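Local coordinates for protein glucuronoarabinoxylan endo-1,4-beta-xylanase (PDB 4FMV) that hydrolyses beta-1,4-xylosidic linkages inside xylan chains as a family 30 endoxylanase, here represented by its catalytic (beta/alpha)8-barrel and the accompanying beta domain, at residues E15-G20 against E227-E232. Numbering follows the deposited sequence.
Sequences EIRGFG and ELWMTE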
loop_
_atom_site.group_PDB
_atom_site.type_symbol
_atom_site.label_atom_id
_atom_site.label_comp_id
_atom_site.label_asym_id
_atom_site.label_seq_id
_atom_site.Cartn_x
_atom_site.Cartn_y
_atom_site.Cartn_z
ATOM N N GLU A 15 6.612 12.089 -0.062
ATOM C CA GLU A 15 5.565 12.290 0.927
ATOM C C GLU A 15 4.864 10.966 1.212
ATOM O O GLU A 15 4.652 10.157 0.307
ATOM C CB GLU A 15 4.546 13.297 0.407
ATOM C CG GLU A 15 3.414 13.584 1.390
ATOM C CD GLU A 15 2.473 14.659 0.872
ATOM O OE1 GLU A 15 2.712 15.169 -0.245
ATOM O OE2 GLU A 15 1.501 14.996 1.574
ATOM N N ILE A 16 4.526 10.729 2.471
ATOM C CA ILE A 16 3.872 9.477 2.832
ATOM C C ILE A 16 2.360 9.610 2.731
ATOM O O ILE A 16 1.761 10.474 3.372
ATOM C CB ILE A 16 4.267 9.023 4.245
ATOM C CG1 ILE A 16 5.794 8.880 4.344
ATOM C CG2 ILE A 16 3.592 7.700 4.580
ATOM C CD1 ILE A 16 6.354 7.893 3.329
ATOM N N ARG A 17 1.749 8.788 1.882
ATOM C CA ARG A 17 0.300 8.746 1.789
ATOM C C ARG A 17 -0.297 7.873 2.906
ATOM O O ARG A 17 -1.339 8.207 3.477
ATOM C CB ARG A 17 -0.152 8.263 0.408
ATOM C CG ARG A 17 -1.681 8.200 0.205
ATOM C CD ARG A 17 -2.326 9.557 0.452
ATOM N NE ARG A 17 -1.530 10.594 -0.181
ATOM C CZ ARG A 17 -1.582 11.878 0.135
ATOM N NH1 ARG A 17 -2.415 12.306 1.076
ATOM N NH2 ARG A 17 -0.798 12.736 -0.495
ATOM N N GLY A 18 0.364 6.757 3.214
ATOM C CA GLY A 18 -0.107 5.901 4.288
ATOM C C GLY A 18 0.210 4.435 4.103
ATOM O O GLY A 18 1.031 4.067 3.253
ATOM N N PHE A 19 -0.437 3.598 4.915
ATOM C CA PHE A 19 -0.162 2.162 4.965
ATOM C C PHE A 19 -1.461 1.496 5.335
ATOM O O PHE A 19 -2.261 2.081 6.044
ATOM C CB PHE A 19 0.862 1.825 6.064
ATOM C CG PHE A 19 2.199 2.490 5.878
ATOM C CD1 PHE A 19 2.416 3.765 6.365
ATOM C CD2 PHE A 19 3.232 1.831 5.214
ATOM C CE1 PHE A 19 3.638 4.392 6.192
ATOM C CE2 PHE A 19 4.450 2.444 5.020
ATOM C CZ PHE A 19 4.661 3.729 5.511
ATOM N N GLY A 20 -1.683 0.267 4.896
ATOM C CA GLY A 20 -2.989 -0.337 5.122
ATOM C C GLY A 20 -3.071 -1.748 4.587
ATOM O O GLY A 20 -2.050 -2.417 4.418
ATOM N N GLU A 227 1.353 9.866 -7.696
ATOM C CA GLU A 227 1.778 9.054 -6.574
ATOM C C GLU A 227 2.076 7.637 -7.056
ATOM O O GLU A 227 1.581 7.204 -8.090
ATOM C CB GLU A 227 0.707 9.033 -5.485
ATOM C CG GLU A 227 0.492 10.369 -4.789
ATOM C CD GLU A 227 0.387 10.227 -3.279
ATOM O OE1 GLU A 227 -0.530 9.522 -2.816
ATOM O OE2 GLU A 227 1.228 10.814 -2.566
ATOM N N LEU A 228 2.896 6.934 -6.289
ATOM C CA LEU A 228 3.310 5.575 -6.584
ATOM C C LEU A 228 3.070 4.718 -5.335
ATOM O O LEU A 228 3.682 4.966 -4.287
ATOM C CB LEU A 228 4.803 5.587 -6.945
ATOM C CG LEU A 228 5.518 4.247 -7.191
ATOM C CD1 LEU A 228 4.915 3.487 -8.374
ATOM C CD2 LEU A 228 7.035 4.434 -7.414
ATOM N N TRP A 229 2.180 3.724 -5.431
ATOM C CA TRP A 229 1.839 2.909 -4.274
ATOM C C TRP A 229 2.059 1.442 -4.593
ATOM O O TRP A 229 1.722 0.990 -5.683
ATOM C CB TRP A 229 0.359 3.024 -3.910
ATOM C CG TRP A 229 -0.192 4.365 -3.610
ATOM C CD1 TRP A 229 0.454 5.573 -3.631
ATOM C CD2 TRP A 229 -1.545 4.633 -3.252
ATOM N NE1 TRP A 229 -0.437 6.583 -3.310
ATOM C CE2 TRP A 229 -1.667 6.023 -3.065
ATOM C CE3 TRP A 229 -2.678 3.820 -3.065
ATOM C CZ2 TRP A 229 -2.881 6.625 -2.711
ATOM C CZ3 TRP A 229 -3.874 4.418 -2.718
ATOM C CH2 TRP A 229 -3.966 5.799 -2.533
ATOM N N MET A 230 2.550 0.692 -3.614
ATOM C CA MET A 230 2.546 -0.754 -3.735
ATOM C C MET A 230 1.203 -1.160 -3.117
ATOM O O MET A 230 0.989 -1.006 -1.912
ATOM C CB MET A 230 3.681 -1.307 -2.888
ATOM C CG MET A 230 4.114 -2.708 -3.230
ATOM S SD MET A 230 2.833 -3.944 -3.042
ATOM C CE MET A 230 2.473 -3.848 -1.270
ATOM N N THR A 231 0.282 -1.614 -3.962
ATOM C CA THR A 231 -1.108 -1.837 -3.544
ATOM C C THR A 231 -1.536 -3.240 -3.104
ATOM O O THR A 231 -2.669 -3.420 -2.653
ATOM C CB THR A 231 -2.066 -1.373 -4.666
ATOM O OG1 THR A 231 -1.820 -2.141 -5.853
ATOM C CG2 THR A 231 -1.852 0.089 -4.964
ATOM N N GLU A 232 -0.719 -4.255 -3.345
ATOM C CA GLU A 232 -0.998 -5.579 -2.779
ATOM C C GLU A 232 0.253 -6.411 -2.561
ATOM O O GLU A 232 1.047 -6.596 -3.496
ATOM C CB GLU A 232 -1.952 -6.336 -3.698
ATOM C CG GLU A 232 -2.610 -7.575 -3.049
ATOM C CD GLU A 232 -3.151 -8.511 -4.089
ATOM O OE1 GLU A 232 -3.973 -8.068 -4.909
ATOM O OE2 GLU A 232 -2.736 -9.677 -4.117
#
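R17 and E227 are joined by a salt bridge across the inside of the (beta/alpha)8 barrel, at the end where its parallel strands begin. R17 sits in the irregular part of strand 11-22, just before G18, and E227 opens strand 227-232. The two strands are not neighbours: strand 261-266 pairs with both, and long side chains span the gap between the backbones, whose nearest CA atoms, those of R17 and E227, are 8.5 Å apart. R17 NE donates to E227 OE1 at 3.0 Å with an N-H...O angle of 151°, on the syn side but tilted out of the carboxylate plane. A weak second bond runs from R17 NH2 to E227 OE2 at 3.5 Å. The guanidinium and carboxylate planes are turned 59° apart, so this is a skewed two-point pairing. Arginine suits its place by offering two N-H donors on a long chain, glutamate by having two oxygens to take them.

E227 OE1 has another donor, the indole N-H of W229, with NE1 3.0 Å away. It arrives from the face opposite R17 NE, above the carboxylate plane, and the oxygen lies in the indole plane, as suits a ring N-H. Tryptophan fits here because it supplies both that donor and a hydrocarbon ring that R17 CG approaches obliquely; the indole in turn meets F84 edge-to-face.

E15 adds a second negative charge near R17 NH2, but the separation from E15 OE2 is long and no N-H points at it, so its contribution is probably electrostatic. N260, just before strand 261-266, bonds to the backbones of E15, R17 and L228, tying both segments together. R17 starts with CG anti to its own N (chi1 -179°), then bends at chi2 and chi3; this curl turns NE to the carboxylate and leaves CG 3.5 Å from W229 CZ2.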